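Local coordinates for protein hepatocyte growth factor-regulated tyrosine kinase substrate (Drosophila melanogaster, PDB 1DVP) that drives endosomal membrane invagination and multivesicular body formation, damping receptor tyrosine kinase signalling by promoting breakdown of activated receptors, at residues 164-169 / 189-194; 180-185 / 211-216; 193-198 / 204-209. All coordinates share one frame; numbering follows the deposited sequence.

Interaction 1: 164-169 / 189-194; sequences CHRCRV and GQCTAK. With ZN (zinc ion), chain B.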
loop_
_atom_site.group_PDB
_atom_site.type_symbol
_atom_site.label_atom_id
_atom_site.label_comp_id
_atom_site.label_asym_id
_atom_site.label_seq_id
_atom_site.Cartn_x
_atom_site.Cartn_y
_atom_site.Cartn_z
ATOM N N CYS A 164 12.669 -6.054 5.701
ATOM C CA CYS A 164 12.657 -4.672 5.190
ATOM C C CYS A 164 13.543 -4.568 3.933
ATOM O O CYS A 164 14.695 -4.894 4.031
ATOM C CB CYS A 164 13.232 -3.704 6.199
ATOM S SG CYS A 164 13.680 -2.134 5.395
ATOM N N HIS A 165 13.022 -4.048 2.796
ATOM C CA HIS A 165 13.779 -3.994 1.541
ATOM C C HIS A 165 15.174 -3.335 1.675
ATOM O O HIS A 165 16.151 -3.767 1.057
ATOM C CB HIS A 165 12.964 -3.208 0.493
ATOM C CG HIS A 165 13.540 -3.235 -0.895
ATOM N ND1 HIS A 165 13.635 -4.394 -1.641
ATOM C CD2 HIS A 165 14.025 -2.243 -1.677
ATOM C CE1 HIS A 165 14.161 -4.114 -2.819
ATOM N NE2 HIS A 165 14.410 -2.816 -2.865
ATOM N N ARG A 166 15.254 -2.287 2.480
ATOM C CA ARG A 166 16.504 -1.594 2.616
ATOM C C ARG A 166 17.503 -2.197 3.593
ATOM O O ARG A 166 18.636 -2.562 3.197
ATOM C CB ARG A 166 16.265 -0.092 2.970
ATOM C CG ARG A 166 17.554 0.796 2.900
ATOM C CD ARG A 166 17.228 2.259 3.245
ATOM N NE ARG A 166 18.309 3.257 3.054
ATOM C CZ ARG A 166 18.717 3.745 1.869
ATOM N NH1 ARG A 166 18.200 3.339 0.706
ATOM N NH2 ARG A 166 19.597 4.736 1.851
ATOM N N CYS A 167 17.099 -2.334 4.857
ATOM C CA CYS A 167 18.072 -2.811 5.851
ATOM C C CYS A 167 18.052 -4.305 6.094
ATOM O O CYS A 167 18.956 -4.833 6.718
ATOM C CB CYS A 167 17.859 -2.046 7.153
ATOM S SG CYS A 167 16.418 -2.587 8.163
ATOM N N ARG A 168 17.032 -4.979 5.573
ATOM C CA ARG A 168 16.829 -6.407 5.711
ATOM C C ARG A 168 16.405 -6.867 7.091
ATOM O O ARG A 168 16.389 -8.066 7.366
ATOM C CB ARG A 168 18.077 -7.216 5.274
ATOM C CG ARG A 168 18.715 -6.733 3.951
ATOM C CD ARG A 168 17.694 -6.654 2.787
ATOM N NE ARG A 168 17.269 -7.954 2.319
ATOM C CZ ARG A 168 16.377 -8.134 1.338
ATOM N NH1 ARG A 168 15.840 -7.072 0.743
ATOM N NH2 ARG A 168 16.025 -9.352 0.950
ATOM N N VAL A 169 16.019 -5.968 7.982
ATOM C CA VAL A 169 15.603 -6.468 9.303
ATOM C C VAL A 169 14.326 -7.352 9.110
ATOM O O VAL A 169 13.474 -7.058 8.244
ATOM C CB VAL A 169 15.287 -5.273 10.258
ATOM C CG1 VAL A 169 14.105 -4.501 9.686
ATOM C CG2 VAL A 169 15.052 -5.731 11.675
ATOM N N GLY A 189 9.703 0.747 9.819
ATOM C CA GLY A 189 9.358 2.127 10.115
ATOM C C GLY A 189 10.606 3.030 10.130
ATOM O O GLY A 189 10.529 4.147 9.644
ATOM N N GLN A 190 11.751 2.556 10.641
ATOM C CA GLN A 190 12.944 3.388 10.638
ATOM C C GLN A 190 13.518 3.612 9.262
ATOM O O GLN A 190 14.227 4.566 9.094
ATOM C CB GLN A 190 14.073 2.850 11.561
ATOM C CG GLN A 190 13.553 2.593 12.908
ATOM C CD GLN A 190 14.566 1.850 13.719
ATOM O OE1 GLN A 190 15.527 2.441 14.214
ATOM N NE2 GLN A 190 14.406 0.548 13.808
ATOM N N CYS A 191 13.240 2.753 8.272
ATOM C CA CYS A 191 13.720 3.075 6.926
ATOM C C CYS A 191 12.699 3.908 6.105
ATOM O O CYS A 191 12.968 4.220 4.965
ATOM C CB CYS A 191 14.063 1.808 6.130
ATOM S SG CYS A 191 15.629 1.000 6.710
ATOM N N THR A 192 11.545 4.231 6.688
ATOM C CA THR A 192 10.483 5.022 6.032
ATOM C C THR A 192 9.919 6.028 7.036
ATOM O O THR A 192 8.706 6.190 7.161
ATOM C CB THR A 192 9.290 4.090 5.510
ATOM O OG1 THR A 192 8.917 3.134 6.522
ATOM C CG2 THR A 192 9.728 3.367 4.307
ATOM N N ALA A 193 10.811 6.694 7.767
ATOM C CA ALA A 193 10.366 7.657 8.787
ATOM C C ALA A 193 10.206 9.094 8.210
ATOM O O ALA A 193 9.752 10.019 8.899
ATOM C CB ALA A 193 11.373 7.622 10.028
ATOM N N LYS A 194 10.575 9.282 6.956
ATOM C CA LYS A 194 10.445 10.590 6.313
ATOM C C LYS A 194 9.271 10.547 5.324
ATOM O O LYS A 194 8.788 9.488 4.910
ATOM C CB LYS A 194 11.709 10.984 5.545
ATOM C CG LYS A 194 13.020 11.102 6.398
ATOM C CD LYS A 194 14.181 11.500 5.484
ATOM C CE LYS A 194 15.588 11.124 6.038
ATOM N NZ LYS A 194 16.231 10.193 5.046
HETATM ZN ZN ZN B . 14.618 -1.029 7.452
#
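C164 and C167 face C191 across a zinc ion, in one of the two four-cysteine sites of the FYVE zinc finger. Cysteine suits all three places because its thiolate is a soft, strongly binding ligand for zinc. The metal is held by C164 SG and C167 SG, each 2.5 Å from zinc. C191 SG reaches across from the other segment to 2.4 Å from zinc, and C188 SG completes the set.

Around the metal the atoms are packed closely. The sulfurs C164 SG and C191 SG stand 3.9 Å apart, about as near as shared ligation brings them. C191 SG lies anti to its own carbonyl carbon (chi1 -73°), which sends it out of the type I turn 189-192 toward the CXXC loop. There it also meets C167 CB at 3.8 Å. R166 adds its CB, 3.9 Å from C191 SG, and its CD comes alongside the same sulfur, so that the aliphatic part of an arginine serves as an apolar wall. C164 and R166 also touch F187 of strand 186-187.

Beyond this knot the two segments hardly meet. Little surface is buried between them, no direct hydrogen bond joins them, and R166 and C167, though they touch C191, remain exposed to solvent. T192 is buried but turned to other partners, bonding through OG1 to C188 O and R208 NH1.

The CXXC loop is a zinc knuckle, whose backbone N-H groups point at the thiolates and probably offset some of their negative charge. C167 N donates to C164 SG over 3.5 Å, nearly straight at 164°, and V169 N donates to C167 SG over 3.4 Å.

Interaction 2: 180-185 / 211-216; sequences CRNCGQ and DGCFAA. With ZN (zinc ion), chain C.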
loop_
_atom_site.group_PDB
_atom_site.type_symbol
_atom_site.label_atom_id
_atom_site.label_comp_id
_atom_site.label_asym_id
_atom_site.label_seq_id
_atom_site.Cartn_x
_atom_site.Cartn_y
_atom_site.Cartn_z
ATOM N N CYS A 180 6.475 2.128 0.934
ATOM C CA CYS A 180 6.962 3.410 0.451
ATOM C C CYS A 180 5.952 3.759 -0.669
ATOM O O CYS A 180 5.751 2.962 -1.592
ATOM C CB CYS A 180 8.322 3.261 -0.224
ATOM S SG CYS A 180 8.912 4.732 -1.112
ATOM N N ARG A 181 5.398 4.942 -0.644
ATOM C CA ARG A 181 4.464 5.324 -1.709
ATOM C C ARG A 181 5.147 5.663 -3.040
ATOM O O ARG A 181 4.463 5.763 -4.040
ATOM C CB ARG A 181 3.630 6.510 -1.247
ATOM C CG ARG A 181 2.506 6.138 -0.411
ATOM C CD ARG A 181 2.890 5.555 0.910
ATOM N NE ARG A 181 1.696 5.498 1.757
ATOM C CZ ARG A 181 1.558 4.803 2.877
ATOM N NH1 ARG A 181 2.528 4.033 3.381
ATOM N NH2 ARG A 181 0.388 4.884 3.513
ATOM N N ASN A 182 6.473 5.864 -3.078
ATOM C CA ASN A 182 7.153 6.130 -4.335
ATOM C C ASN A 182 7.579 4.861 -5.080
ATOM O O ASN A 182 7.417 4.793 -6.312
ATOM C CB ASN A 182 8.429 6.990 -4.145
ATOM C CG ASN A 182 8.983 7.517 -5.474
ATOM O OD1 ASN A 182 10.171 7.336 -5.794
ATOM N ND2 ASN A 182 8.118 8.158 -6.269
ATOM N N CYS A 183 8.116 3.848 -4.385
ATOM C CA CYS A 183 8.563 2.643 -5.129
ATOM C C CYS A 183 7.703 1.417 -4.861
ATOM O O CYS A 183 7.868 0.397 -5.497
ATOM C CB CYS A 183 10.036 2.306 -4.824
ATOM S SG CYS A 183 10.439 1.876 -3.081
ATOM N N GLY A 184 6.805 1.512 -3.880
ATOM C CA GLY A 184 5.927 0.372 -3.593
ATOM C C GLY A 184 6.529 -0.778 -2.781
ATOM O O GLY A 184 5.833 -1.738 -2.491
ATOM N N GLN A 185 7.822 -0.717 -2.431
ATOM C CA GLN A 185 8.414 -1.805 -1.612
ATOM C C GLN A 185 7.980 -1.675 -0.152
ATOM O O GLN A 185 7.465 -0.599 0.229
ATOM C CB GLN A 185 9.953 -1.753 -1.658
ATOM C CG GLN A 185 10.474 -2.524 -2.871
ATOM C CD GLN A 185 10.272 -4.024 -2.672
ATOM O OE1 GLN A 185 9.898 -4.541 -1.557
ATOM N NE2 GLN A 185 10.528 -4.740 -3.706
ATOM N N ASP A 211 14.094 5.721 2.442
ATOM C CA ASP A 211 15.299 6.532 2.382
ATOM C C ASP A 211 15.858 6.638 0.986
ATOM O O ASP A 211 16.167 7.702 0.564
ATOM C CB ASP A 211 16.337 5.985 3.382
ATOM C CG ASP A 211 15.946 6.320 4.799
ATOM O OD1 ASP A 211 15.159 7.248 4.941
ATOM O OD2 ASP A 211 16.397 5.699 5.764
ATOM N N GLY A 212 15.968 5.534 0.268
ATOM C CA GLY A 212 16.467 5.596 -1.100
ATOM C C GLY A 212 15.664 6.548 -1.985
ATOM O O GLY A 212 16.243 7.337 -2.742
ATOM N N CYS A 213 14.324 6.453 -1.911
ATOM C CA CYS A 213 13.411 7.325 -2.700
ATOM C C CYS A 213 13.483 8.774 -2.229
ATOM O O CYS A 213 13.508 9.677 -3.032
ATOM C CB CYS A 213 11.943 6.811 -2.614
ATOM S SG CYS A 213 11.743 5.338 -3.647
ATOM N N PHE A 214 13.507 9.005 -0.928
ATOM C CA PHE A 214 13.607 10.368 -0.420
ATOM C C PHE A 214 14.891 11.034 -0.948
ATOM O O PHE A 214 14.910 12.246 -1.231
ATOM C CB PHE A 214 13.681 10.356 1.088
ATOM C CG PHE A 214 13.774 11.713 1.684
ATOM C CD1 PHE A 214 12.631 12.427 1.963
ATOM C CD2 PHE A 214 15.026 12.277 1.979
ATOM C CE1 PHE A 214 12.713 13.676 2.532
ATOM C CE2 PHE A 214 15.122 13.538 2.552
ATOM C CZ PHE A 214 13.969 14.237 2.831
ATOM N N ALA A 215 15.948 10.237 -1.117
ATOM C CA ALA A 215 17.214 10.794 -1.606
ATOM C C ALA A 215 17.109 11.089 -3.096
ATOM O O ALA A 215 17.546 12.162 -3.551
ATOM C CB ALA A 215 18.378 9.828 -1.333
ATOM N N ALA A 216 16.526 10.142 -3.839
ATOM C CA ALA A 216 16.375 10.244 -5.296
ATOM C C ALA A 216 15.444 11.361 -5.707
ATOM O O ALA A 216 15.693 12.029 -6.720
ATOM C CB ALA A 216 15.892 8.875 -5.907
HETATM ZN ZN ZN C . 10.874 3.908 -1.972
#
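The second zinc site of the FYVE finger joins a CXXC knuckle to the first turn of helix 211-219, which ends the finger, with C180 and C183 on one side and C213 on the other. C180 SG lies 2.3 Å from zinc and C183 SG 2.4 Å, while C213 SG arrives from the helix at 2.4 Å; C210 is the fourth ligand. A chi1 of -75° at C213 puts SG beside the backbone N and aims it off the helix at the knuckle, where C183 CB approaches it to 3.7 Å. N182 sits over the same sulfur, its CB 3.7 Å from C213 SG. A glycine in place of N182 would probably leave that flank of the C213 sulfur uncovered and the knuckle less firmly seated on the helix. R181 takes no part in the zinc site; its guanidinium bonds to citrate, probably from the crystallisation liquor, consistent with the basic RKHHCR motif that binds phosphatidylinositol 3-phosphate in FYVE domains. G184, at positive phi, turns the chain where a side chain would strike the preceding carbonyl oxygen. C183 N donates to C180 SG over 3.5 Å, probably easing the charge on that thiolate, in a CXXC knuckle paired with a helix-borne cysteine, the second site of a FYVE cross-brace.

Interaction 3: 193-198 / 204-209; sequences AKQCPL and EKEVRV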
loop_
_atom_site.group_PDB
_atom_site.type_symbol
_atom_site.label_atom_id
_atom_site.label_comp_id
_atom_site.label_asym_id
_atom_site.label_seq_id
_atom_site.Cartn_x
_atom_site.Cartn_y
_atom_site.Cartn_z
ATOM N N ALA A 193 10.811 6.694 7.767
ATOM C CA ALA A 193 10.366 7.657 8.787
ATOM C C ALA A 193 10.206 9.094 8.210
ATOM O O ALA A 193 9.752 10.019 8.899
ATOM C CB ALA A 193 11.373 7.622 10.028
ATOM N N LYS A 194 10.575 9.282 6.956
ATOM C CA LYS A 194 10.445 10.590 6.313
ATOM C C LYS A 194 9.271 10.547 5.324
ATOM O O LYS A 194 8.788 9.488 4.910
ATOM C CB LYS A 194 11.709 10.984 5.545
ATOM C CG LYS A 194 13.020 11.102 6.398
ATOM C CD LYS A 194 14.181 11.500 5.484
ATOM C CE LYS A 194 15.588 11.124 6.038
ATOM N NZ LYS A 194 16.231 10.193 5.046
ATOM N N GLN A 195 8.813 11.724 4.957
ATOM C CA GLN A 195 7.694 11.822 4.045
ATOM C C GLN A 195 7.883 13.027 3.166
ATOM O O GLN A 195 8.744 13.887 3.435
ATOM C CB GLN A 195 6.411 11.924 4.836
ATOM C CG GLN A 195 6.363 13.080 5.798
ATOM C CD GLN A 195 5.052 13.067 6.549
ATOM O OE1 GLN A 195 4.547 11.981 6.877
ATOM N NE2 GLN A 195 4.478 14.265 6.834
ATOM N N CYS A 196 7.108 13.062 2.092
ATOM C CA CYS A 196 7.140 14.145 1.122
ATOM C C CYS A 196 6.004 13.951 0.130
ATOM O O CYS A 196 5.395 12.868 0.043
ATOM C CB CYS A 196 8.484 14.225 0.386
ATOM S SG CYS A 196 8.833 12.881 -0.752
ATOM N N PRO A 197 5.669 15.027 -0.603
ATOM C CA PRO A 197 4.574 14.856 -1.559
ATOM C C PRO A 197 5.038 14.155 -2.817
ATOM O O PRO A 197 6.242 14.073 -3.076
ATOM C CB PRO A 197 4.082 16.301 -1.785
ATOM C CG PRO A 197 5.277 17.125 -1.527
ATOM C CD PRO A 197 5.954 16.446 -0.348
ATOM N N LEU A 198 4.105 13.580 -3.573
ATOM C CA LEU A 198 4.480 12.919 -4.820
ATOM C C LEU A 198 3.452 13.457 -5.780
ATOM O O LEU A 198 2.566 12.745 -6.304
ATOM C CB LEU A 198 4.384 11.417 -4.663
ATOM C CG LEU A 198 5.361 10.879 -3.593
ATOM C CD1 LEU A 198 4.998 9.438 -3.285
ATOM C CD2 LEU A 198 6.789 10.969 -4.080
ATOM N N GLU A 204 -0.643 15.295 -3.418
ATOM C CA GLU A 204 -0.097 16.584 -2.986
ATOM C C GLU A 204 0.351 16.592 -1.523
ATOM O O GLU A 204 1.301 17.277 -1.168
ATOM C CB GLU A 204 -1.121 17.717 -3.217
ATOM C CG GLU A 204 -1.457 17.968 -4.654
ATOM C CD GLU A 204 -0.350 18.689 -5.403
ATOM O OE1 GLU A 204 0.102 19.758 -4.930
ATOM O OE2 GLU A 204 0.072 18.198 -6.470
ATOM N N LYS A 205 -0.329 15.840 -0.680
ATOM C CA LYS A 205 0.055 15.755 0.728
ATOM C C LYS A 205 1.356 14.933 0.894
ATOM O O LYS A 205 1.723 14.117 0.040
ATOM C CB LYS A 205 -1.073 15.087 1.490
ATOM C CG LYS A 205 -1.173 13.572 1.234
ATOM C CD LYS A 205 -2.422 12.964 1.881
ATOM C CE LYS A 205 -2.493 13.271 3.346
ATOM N NZ LYS A 205 -1.849 12.173 4.162
ATOM N N GLU A 206 2.065 15.170 1.986
ATOM C CA GLU A 206 3.300 14.455 2.257
ATOM C C GLU A 206 2.929 13.051 2.723
ATOM O O GLU A 206 2.150 12.903 3.655
ATOM C CB GLU A 206 4.092 15.180 3.329
ATOM C CG GLU A 206 4.806 16.373 2.747
ATOM C CD GLU A 206 5.706 17.066 3.726
ATOM O OE1 GLU A 206 6.332 18.082 3.340
ATOM O OE2 GLU A 206 5.790 16.595 4.881
ATOM N N VAL A 207 3.476 12.042 2.056
ATOM C CA VAL A 207 3.192 10.662 2.383
ATOM C C VAL A 207 4.518 9.924 2.727
ATOM O O VAL A 207 5.613 10.395 2.423
ATOM C CB VAL A 207 2.500 9.960 1.184
ATOM C CG1 VAL A 207 1.081 10.525 0.951
ATOM C CG2 VAL A 207 3.329 10.149 -0.072
ATOM N N ARG A 208 4.403 8.734 3.325
ATOM C CA ARG A 208 5.583 7.947 3.722
ATOM C C ARG A 208 6.434 7.499 2.507
ATOM O O ARG A 208 5.864 7.027 1.548
ATOM C CB ARG A 208 5.086 6.711 4.500
ATOM C CG ARG A 208 6.210 5.712 4.850
ATOM C CD ARG A 208 5.647 4.396 5.321
ATOM N NE ARG A 208 4.798 4.598 6.485
ATOM C CZ ARG A 208 5.227 4.742 7.733
ATOM N NH1 ARG A 208 6.514 4.711 8.003
ATOM N NH2 ARG A 208 4.359 4.893 8.712
ATOM N N VAL A 209 7.774 7.705 2.531
ATOM C CA VAL A 209 8.665 7.226 1.480
ATOM C C VAL A 209 9.920 6.551 2.145
ATOM O O VAL A 209 10.248 6.829 3.286
ATOM C CB VAL A 209 9.165 8.358 0.552
ATOM C CG1 VAL A 209 8.011 8.927 -0.296
ATOM C CG2 VAL A 209 9.765 9.501 1.350
HETATM O O HOH W 1 12.141 7.802 5.081
#
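C196 and V207 pair through their backbones as an antiparallel hydrogen-bonded pair, joining strands 194-198 and 206-209. V207 N donates to C196 O over 2.9 Å, and C196 N returns a bond to V207 O at 3.1 Å. Further along, V209 N reaches K194 O. At P197, which has no N-H to give, a CA-H...O contact takes its place, P197 CA lying 3.4 Å from K205 O.

Apolar contacts gather on the face that carries C196, V207 and V209. C196 SG faces the isopropyl group of V209, 4.1 Å from both CG1 and CG2, and L198 CD1 lies against V207 CG2 at 3.7 Å. Small thiol and branched side chains fit this face of a two-stranded hairpin, the second of the FYVE finger's small sheets, because helix 211-219 covers it with F214 and L217. V209 and R208 belong to the RVC motif of FYVE domains; R208 NE bonds to a citrate, probably from the crystallisation liquor, and R181 also bonds citrate, which probably marks the lipid headgroup pocket.

The opposite face carries Q195 and R208. E206 meets Q195 at about a right angle, amide and carboxylate planes 84° apart, and Q195 NE2 makes a weak bond of 3.3 Å to E206 OE2. The methylenes of E206, extended beyond CG, run beside the proline ring, with E206 CG close to P197 CD.

Water closes the open end. One molecule accepts from K194 N and donates to V209 O, 2.8 Å away, while K194 NZ turns off to D211.

In the fold
All three contacts lie in the FYVE finger, which meets the VHS domain through E204. Interactions 1 and 2 have centres about 10 Å apart and alternate along the chain: 164-169, 180-185, 189-194, 211-216. This is the cross-brace topology: first and third cysteine pairs share one zinc, second and fourth the other. Interaction 3, about 9 Å from interaction 2 and 15 Å from interaction 1, is the hairpin between the third and fourth pairs, sharing A193 and K194 with interaction 1 and leading into helix 211-219. The K194-D211 salt bridge and a probable bond from R181 N to R208 O link them. With little regular structure, the finger probably depends on its zincs for its shape.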